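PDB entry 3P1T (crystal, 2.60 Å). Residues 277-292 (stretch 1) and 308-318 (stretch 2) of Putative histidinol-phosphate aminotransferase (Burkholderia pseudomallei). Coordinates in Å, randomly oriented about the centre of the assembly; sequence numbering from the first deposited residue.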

ATOM      1  N   ALA A 277     -21.530  -1.783  17.069  1.00 38.49           N
ATOM      2  CA  ALA A 277     -20.197  -2.234  16.646  1.00 37.99           C
ATOM      3  C   ALA A 277     -19.666  -3.321  17.610  1.00 42.76           C
ATOM      4  O   ALA A 277     -20.437  -3.786  18.435  1.00 43.93           O
ATOM      5  CB  ALA A 277     -19.256  -1.051  16.590  1.00 37.62           C
ATOM      6  N   ASN A 278     -18.378  -3.720  17.514  1.00 37.46           N
ATOM      7  CA  ASN A 278     -17.774  -4.777  18.339  1.00 37.38           C
ATOM      8  C   ASN A 278     -17.117  -4.226  19.626  1.00 42.29           C
ATOM      9  O   ASN A 278     -16.129  -4.782  20.112  1.00 43.02           O
ATOM     10  CB  ASN A 278     -16.721  -5.544  17.509  1.00 36.83           C
ATOM     11  CG  ASN A 278     -15.628  -4.707  16.897  1.00 55.77           C
ATOM     12  OD1 ASN A 278     -15.703  -3.473  16.802  1.00 48.53           O
ATOM     13  ND2 ASN A 278     -14.610  -5.376  16.408  1.00 50.83           N
ATOM     14  N   PHE A 279     -17.690  -3.173  20.199  1.00 38.67           N
ATOM     15  CA  PHE A 279     -17.161  -2.524  21.393  1.00 38.12           C
ATOM     16  C   PHE A 279     -18.269  -1.811  22.129  1.00 42.94           C
ATOM     17  O   PHE A 279     -19.357  -1.681  21.571  1.00 41.90           O
ATOM     18  CB  PHE A 279     -16.046  -1.519  21.002  1.00 38.81           C
ATOM     19  CG  PHE A 279     -16.476  -0.452  20.021  1.00 39.37           C
ATOM     20  CD1 PHE A 279     -17.245   0.629  20.435  1.00 42.94           C
ATOM     21  CD2 PHE A 279     -16.128  -0.539  18.683  1.00 40.36           C
ATOM     22  CE1 PHE A 279     -17.685   1.585  19.519  1.00 43.30           C
ATOM     23  CE2 PHE A 279     -16.536   0.442  17.775  1.00 42.60           C
ATOM     24  CZ  PHE A 279     -17.309   1.496  18.199  1.00 41.16           C
ATOM     25  N   VAL A 280     -17.993  -1.293  23.348  1.00 40.76           N
ATOM     26  CA  VAL A 280     -18.973  -0.510  24.118  1.00 41.07           C
ATOM     27  C   VAL A 280     -18.285   0.740  24.684  1.00 45.39           C
ATOM     28  O   VAL A 280     -17.132   0.658  25.139  1.00 44.99           O
ATOM     29  CB  VAL A 280     -19.705  -1.296  25.241  1.00 45.27           C
ATOM     30  CG1 VAL A 280     -20.699  -2.306  24.667  1.00 44.98           C
ATOM     31  CG2 VAL A 280     -18.730  -1.954  26.221  1.00 45.46           C
ATOM     32  N   LEU A 281     -18.984   1.908  24.626  1.00 40.48           N
ATOM     33  CA  LEU A 281     -18.476   3.145  25.213  1.00 38.66           C
ATOM     34  C   LEU A 281     -18.987   3.230  26.647  1.00 44.30           C
ATOM     35  O   LEU A 281     -20.192   3.098  26.870  1.00 44.64           O
ATOM     36  CB  LEU A 281     -18.863   4.373  24.396  1.00 37.91           C
ATOM     37  CG  LEU A 281     -18.179   5.687  24.799  1.00 41.58           C
ATOM     38  CD1 LEU A 281     -16.722   5.728  24.341  1.00 40.14           C
ATOM     39  CD2 LEU A 281     -18.908   6.860  24.220  1.00 43.02           C
ATOM     40  N   VAL A 282     -18.067   3.379  27.621  1.00 42.10           N
ATOM     41  CA  VAL A 282     -18.386   3.429  29.052  1.00 43.09           C
ATOM     42  C   VAL A 282     -17.933   4.776  29.640  1.00 48.35           C
ATOM     43  O   VAL A 282     -16.842   5.246  29.310  1.00 48.03           O
ATOM     44  CB  VAL A 282     -17.738   2.232  29.805  1.00 46.98           C
ATOM     45  CG1 VAL A 282     -18.129   2.221  31.282  1.00 48.19           C
ATOM     46  CG2 VAL A 282     -18.121   0.911  29.158  1.00 46.51           C
ATOM     47  N   GLU A 283     -18.775   5.386  30.514  1.00 46.46           N
ATOM     48  CA  GLU A 283     -18.457   6.631  31.223  1.00 46.69           C
ATOM     49  C   GLU A 283     -17.312   6.396  32.191  1.00 54.20           C
ATOM     50  O   GLU A 283     -17.318   5.392  32.924  1.00 55.18           O
ATOM     51  CB  GLU A 283     -19.663   7.206  31.975  1.00 48.57           C
ATOM     52  CG  GLU A 283     -20.717   7.864  31.099  1.00 58.44           C
ATOM     53  CD  GLU A 283     -21.818   8.615  31.829  1.00 86.25           C
ATOM     54  OE1 GLU A 283     -21.661   8.909  33.039  1.00 80.75           O
ATOM     55  OE2 GLU A 283     -22.837   8.932  31.173  1.00 86.38           O
ATOM     56  N   ASN A 284     -16.322   7.303  32.186  1.00 51.73           N
ATOM     57  CA  ASN A 284     -15.161   7.176  33.058  1.00 51.62           C
ATOM     58  C   ASN A 284     -14.776   8.536  33.680  1.00 56.27           C
ATOM     59  O   ASN A 284     -13.755   9.122  33.329  1.00 55.52           O
ATOM     60  CB  ASN A 284     -13.980   6.575  32.287  1.00 46.73           C
ATOM     61  CG  ASN A 284     -12.767   6.333  33.148  1.00 59.29           C
ATOM     62  OD1 ASN A 284     -12.865   5.978  34.337  1.00 51.15           O
ATOM     63  ND2 ASN A 284     -11.601   6.584  32.573  1.00 44.55           N
ATOM     64  N   ALA A 285     -15.555   8.996  34.659  1.00 54.03           N
ATOM     65  CA  ALA A 285     -15.269  10.254  35.357  1.00 54.15           C
ATOM     66  C   ALA A 285     -13.916  10.208  36.101  1.00 57.83           C
ATOM     67  O   ALA A 285     -13.250  11.238  36.218  1.00 58.60           O
ATOM     68  CB  ALA A 285     -16.383  10.561  36.340  1.00 55.92           C
ATOM     69  N   ALA A 286     -13.501   9.007  36.549  1.00 53.17           N
ATOM     70  CA  ALA A 286     -12.265   8.771  37.290  1.00 53.22           C
ATOM     71  C   ALA A 286     -10.988   9.054  36.453  1.00 56.64           C
ATOM     72  O   ALA A 286      -9.896   9.185  37.023  1.00 58.16           O
ATOM     73  CB  ALA A 286     -12.242   7.342  37.782  1.00 54.07           C
ATOM     74  N   GLY A 287     -11.140   9.145  35.133  1.00 50.03           N
ATOM     75  CA  GLY A 287     -10.055   9.446  34.212  1.00 48.78           C
ATOM     76  C   GLY A 287      -8.991   8.376  34.131  1.00 54.25           C
ATOM     77  O   GLY A 287      -9.307   7.185  34.103  1.00 55.32           O
ATOM     78  N   GLU A 288      -7.717   8.813  34.126  1.00 51.32           N
ATOM     79  CA  GLU A 288      -6.504   7.992  34.050  1.00 50.97           C
ATOM     80  C   GLU A 288      -6.440   6.922  35.169  1.00 56.49           C
ATOM     81  O   GLU A 288      -5.947   5.823  34.908  1.00 56.54           O
ATOM     82  CB  GLU A 288      -5.249   8.887  34.120  1.00 52.40           C
ATOM     83  CG  GLU A 288      -3.929   8.179  33.820  1.00 60.46           C
ATOM     84  CD  GLU A 288      -3.792   7.494  32.471  1.00 80.73           C
ATOM     85  OE1 GLU A 288      -4.316   8.020  31.459  1.00 81.40           O
ATOM     86  OE2 GLU A 288      -3.112   6.444  32.426  1.00 68.84           O
ATOM     87  N   ARG A 289      -6.956   7.223  36.378  1.00 54.06           N
ATOM     88  CA  ARG A 289      -6.979   6.304  37.523  1.00 54.80           C
ATOM     89  C   ARG A 289      -7.503   4.910  37.121  1.00 57.55           C
ATOM     90  O   ARG A 289      -6.964   3.903  37.579  1.00 59.53           O
ATOM     91  CB  ARG A 289      -7.855   6.885  38.648  1.00 57.88           C
ATOM     92  CG  ARG A 289      -7.573   6.307  40.034  1.00 71.16           C
ATOM     93  CD  ARG A 289      -8.578   6.805  41.053  1.00 82.59           C
ATOM     94  NE  ARG A 289      -9.700   5.878  41.224  1.00 93.75           N
ATOM     95  CZ  ARG A 289     -10.941   6.240  41.540  1.00107.65           C
ATOM     96  NH1 ARG A 289     -11.253   7.525  41.670  1.00 91.90           N
ATOM     97  NH2 ARG A 289     -11.891   5.323  41.685  1.00 94.77           N
ATOM     98  N   THR A 290      -8.523   4.859  36.247  1.00 51.15           N
ATOM     99  CA  THR A 290      -9.144   3.623  35.778  1.00 49.94           C
ATOM    100  C   THR A 290      -8.192   2.873  34.857  1.00 53.65           C
ATOM    101  O   THR A 290      -8.019   1.666  35.018  1.00 53.07           O
ATOM    102  CB  THR A 290     -10.455   3.947  35.068  1.00 51.89           C
ATOM    103  OG1 THR A 290     -11.247   4.779  35.914  1.00 50.00           O
ATOM    104  CG2 THR A 290     -11.235   2.700  34.671  1.00 47.68           C
ATOM    105  N   LEU A 291      -7.598   3.582  33.878  1.00 50.87           N
ATOM    106  CA  LEU A 291      -6.667   3.010  32.897  1.00 50.38           C
ATOM    107  C   LEU A 291      -5.438   2.410  33.605  1.00 56.77           C
ATOM    108  O   LEU A 291      -5.034   1.292  33.292  1.00 56.31           O
ATOM    109  CB  LEU A 291      -6.243   4.069  31.875  1.00 49.02           C
ATOM    110  CG  LEU A 291      -7.352   4.680  31.042  1.00 53.11           C
ATOM    111  CD1 LEU A 291      -6.922   6.022  30.510  1.00 53.06           C
ATOM    112  CD2 LEU A 291      -7.793   3.745  29.902  1.00 55.15           C
ATOM    113  N   ARG A 292      -4.903   3.134  34.603  1.00 55.23           N
ATOM    114  CA  ARG A 292      -3.758   2.727  35.422  1.00 55.77           C
ATOM    115  C   ARG A 292      -4.104   1.437  36.203  1.00 61.10           C
ATOM    116  O   ARG A 292      -3.293   0.506  36.211  1.00 62.38           O
ATOM    117  CB  ARG A 292      -3.370   3.881  36.360  1.00 53.89           C
ATOM    118  CG  ARG A 292      -2.136   3.638  37.212  1.00 63.74           C
ATOM    119  CD  ARG A 292      -1.622   4.899  37.901  1.00 81.94           C
ATOM    120  NE  ARG A 292      -2.589   5.539  38.808  1.00 97.25           N
ATOM    121  CZ  ARG A 292      -3.234   6.678  38.547  1.00112.41           C
ATOM    122  NH1 ARG A 292      -3.021   7.323  37.405  1.00 99.61           N
ATOM    123  NH2 ARG A 292      -4.087   7.182  39.428  1.00 97.34           N
ATOM    124  N   GLY A 308     -12.208  12.806  21.191  1.00 41.23           N
ATOM    125  CA  GLY A 308     -12.864  13.998  21.722  1.00 42.28           C
ATOM    126  C   GLY A 308     -13.833  13.717  22.849  1.00 49.71           C
ATOM    127  O   GLY A 308     -14.489  14.641  23.361  1.00 50.57           O
ATOM    128  N   LEU A 309     -13.944  12.427  23.233  1.00 46.42           N
ATOM    129  CA  LEU A 309     -14.813  11.992  24.317  1.00 46.73           C
ATOM    130  C   LEU A 309     -13.984  11.666  25.547  1.00 53.19           C
ATOM    131  O   LEU A 309     -13.873  10.501  25.938  1.00 53.63           O
ATOM    132  CB  LEU A 309     -15.666  10.799  23.905  1.00 45.77           C
ATOM    133  CG  LEU A 309     -16.967  11.120  23.244  1.00 49.96           C
ATOM    134  CD1 LEU A 309     -17.506   9.908  22.528  1.00 51.06           C
ATOM    135  CD2 LEU A 309     -17.978  11.647  24.238  1.00 49.44           C
ATOM    136  N   HIS A 310     -13.415  12.710  26.172  1.00 50.01           N
ATOM    137  CA  HIS A 310     -12.620  12.583  27.387  1.00 51.04           C
ATOM    138  C   HIS A 310     -13.486  12.049  28.499  1.00 57.13           C
ATOM    139  O   HIS A 310     -14.710  12.260  28.488  1.00 57.23           O
ATOM    140  CB  HIS A 310     -12.010  13.927  27.779  1.00 52.56           C
ATOM    141  CG  HIS A 310     -11.176  14.496  26.693  1.00 56.32           C
ATOM    142  ND1 HIS A 310     -11.728  15.314  25.712  1.00 58.48           N
ATOM    143  CD2 HIS A 310      -9.871  14.287  26.407  1.00 58.66           C
ATOM    144  CE1 HIS A 310     -10.741  15.576  24.869  1.00 57.72           C
ATOM    145  NE2 HIS A 310      -9.602  14.993  25.252  1.00 58.18           N
ATOM    146  N   HIS A 311     -12.862  11.340  29.447  1.00 53.74           N
ATOM    147  CA  HIS A 311     -13.534  10.762  30.604  1.00 54.06           C
ATOM    148  C   HIS A 311     -14.608   9.741  30.144  1.00 57.18           C
ATOM    149  O   HIS A 311     -15.716   9.653  30.690  1.00 57.46           O
ATOM    150  CB  HIS A 311     -14.115  11.847  31.532  1.00 55.86           C
ATOM    151  CG  HIS A 311     -13.038  12.697  32.121  1.00 59.98           C
ATOM    152  ND1 HIS A 311     -12.324  12.314  33.259  1.00 63.02           N
ATOM    153  CD2 HIS A 311     -12.499  13.837  31.636  1.00 60.86           C
ATOM    154  CE1 HIS A 311     -11.403  13.255  33.437  1.00 62.24           C
ATOM    155  NE2 HIS A 311     -11.483  14.201  32.500  1.00 61.48           N
ATOM    156  N   HIS A 312     -14.204   8.939  29.149  1.00 51.71           N
ATOM    157  CA  HIS A 312     -14.898   7.804  28.548  1.00 50.07           C
ATOM    158  C   HIS A 312     -13.872   6.767  28.155  1.00 51.68           C
ATOM    159  O   HIS A 312     -12.734   7.130  27.837  1.00 52.05           O
ATOM    160  CB  HIS A 312     -15.735   8.215  27.324  1.00 49.92           C
ATOM    161  CG  HIS A 312     -17.028   8.901  27.618  1.00 53.98           C
ATOM    162  ND1 HIS A 312     -17.092  10.267  27.789  1.00 56.16           N
ATOM    163  CD2 HIS A 312     -18.284   8.393  27.664  1.00 56.05           C
ATOM    164  CE1 HIS A 312     -18.373  10.542  27.986  1.00 56.18           C
ATOM    165  NE2 HIS A 312     -19.128   9.445  27.918  1.00 56.48           N
ATOM    166  N   ILE A 313     -14.250   5.489  28.155  1.00 45.18           N
ATOM    167  CA  ILE A 313     -13.357   4.430  27.695  1.00 43.33           C
ATOM    168  C   ILE A 313     -14.124   3.584  26.678  1.00 46.07           C
ATOM    169  O   ILE A 313     -15.331   3.393  26.810  1.00 46.83           O
ATOM    170  CB  ILE A 313     -12.706   3.555  28.814  1.00 46.80           C
ATOM    171  CG1 ILE A 313     -13.764   2.967  29.788  1.00 47.72           C
ATOM    172  CG2 ILE A 313     -11.609   4.336  29.553  1.00 47.74           C
ATOM    173  CD1 ILE A 313     -13.281   1.898  30.721  1.00 51.43           C
ATOM    174  N   ARG A 314     -13.428   3.127  25.644  1.00 40.68           N
ATOM    175  CA  ARG A 314     -13.986   2.258  24.619  1.00 39.52           C
ATOM    176  C   ARG A 314     -13.414   0.881  24.859  1.00 43.84           C
ATOM    177  O   ARG A 314     -12.204   0.674  24.728  1.00 42.70           O
ATOM    178  CB  ARG A 314     -13.695   2.787  23.194  1.00 37.17           C
ATOM    179  CG  ARG A 314     -14.493   2.069  22.104  1.00 41.62           C
ATOM    180  CD  ARG A 314     -13.896   2.263  20.723  1.00 42.92           C
ATOM    181  NE  ARG A 314     -12.603   1.591  20.627  1.00 36.50           N
ATOM    182  CZ  ARG A 314     -11.649   1.925  19.777  1.00 49.02           C
ATOM    183  NH1 ARG A 314     -11.825   2.932  18.936  1.00 43.66           N
ATOM    184  NH2 ARG A 314     -10.497   1.271  19.775  1.00 38.08           N
ATOM    185  N   ILE A 315     -14.267  -0.037  25.306  1.00 41.67           N
ATOM    186  CA  ILE A 315     -13.882  -1.417  25.613  1.00 40.87           C
ATOM    187  C   ILE A 315     -14.257  -2.318  24.439  1.00 46.03           C
ATOM    188  O   ILE A 315     -15.443  -2.415  24.105  1.00 45.68           O
ATOM    189  CB  ILE A 315     -14.560  -1.895  26.935  1.00 43.83           C
ATOM    190  CG1 ILE A 315     -14.283  -0.927  28.112  1.00 43.32           C
ATOM    191  CG2 ILE A 315     -14.139  -3.338  27.243  1.00 44.70           C
ATOM    192  CD1 ILE A 315     -15.047  -1.228  29.389  1.00 53.85           C
ATOM    193  N   SER A 316     -13.273  -2.991  23.824  1.00 43.25           N
ATOM    194  CA  SER A 316     -13.581  -3.925  22.737  1.00 42.78           C
ATOM    195  C   SER A 316     -14.164  -5.231  23.307  1.00 48.66           C
ATOM    196  O   SER A 316     -13.999  -5.523  24.502  1.00 50.61           O
ATOM    197  CB  SER A 316     -12.345  -4.210  21.895  1.00 44.14           C
ATOM    198  OG  SER A 316     -11.857  -3.011  21.321  1.00 51.25           O
ATOM    199  N   ILE A 317     -14.899  -5.979  22.469  1.00 43.54           N
ATOM    200  CA  ILE A 317     -15.477  -7.263  22.862  1.00 43.08           C
ATOM    201  C   ILE A 317     -14.584  -8.350  22.258  1.00 48.29           C
ATOM    202  O   ILE A 317     -14.510  -8.474  21.024  1.00 47.18           O
ATOM    203  CB  ILE A 317     -16.970  -7.375  22.435  1.00 44.74           C
ATOM    204  CG1 ILE A 317     -17.837  -6.205  22.968  1.00 43.97           C
ATOM    205  CG2 ILE A 317     -17.553  -8.731  22.761  1.00 43.90           C
ATOM    206  CD1 ILE A 317     -17.846  -5.962  24.485  1.00 41.32           C
ATOM    207  N   GLY A 318     -13.866  -9.066  23.129  1.00 46.00           N
ATOM    208  CA  GLY A 318     -12.951 -10.134  22.721  1.00 46.90           C
ATOM    209  C   GLY A 318     -13.561 -11.508  22.888  1.00 53.93           C
ATOM    210  O   GLY A 318     -14.786 -11.651  22.837  1.00 54.46           O
TER
HETATM  211  O   HOH W   1     -10.815   8.504  30.224  1.00 43.67           O

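Strands 279-283 and 312-316 lie side by side as an antiparallel pair, their N-to-C directions 157° apart. Backbone donors and acceptors are satisfied reciprocally at two pairs: V280 N to I315 O (2.9 Å) and I315 N to V280 O (3.0 Å), then V282 N to I313 O (2.9 Å) and I313 N to V282 O (2.8 Å). The ladder runs past both ends of the pair, with I317 N giving to N278 O (2.9 Å) and N284 N to H311 O (2.9 Å). Between these rungs, F279, L281 and E283 face S316, R314 and H312 in pairs with no backbone hydrogen bonds between partners.

On the face carrying V280, V282, I313 and I315 the contact is apolar: V282 CG2 meets I315 CD1 at 3.8 Å, and L291 CD2 reaches I313 CG2 at 3.9 Å. On the other face, R314 lays its CD over the F279 ring, 3.8 Å from the centroid, while its NH1 and NH2 are hydrogen-bonded elsewhere in the structure.

N284 begins a type I turn and uses both ends of its side-chain amide: OD1 accepts from T290 OG1 (2.6 Å), and ND2 gives to G287 O (2.8 Å) and to water 1 (3.1 Å from ND2 to its O), which donates weakly to H312 O. H311 ND1 adds a weak bond to A285 O (3.3 Å); H312 ND1 instead gives to H310 O (3.2 Å).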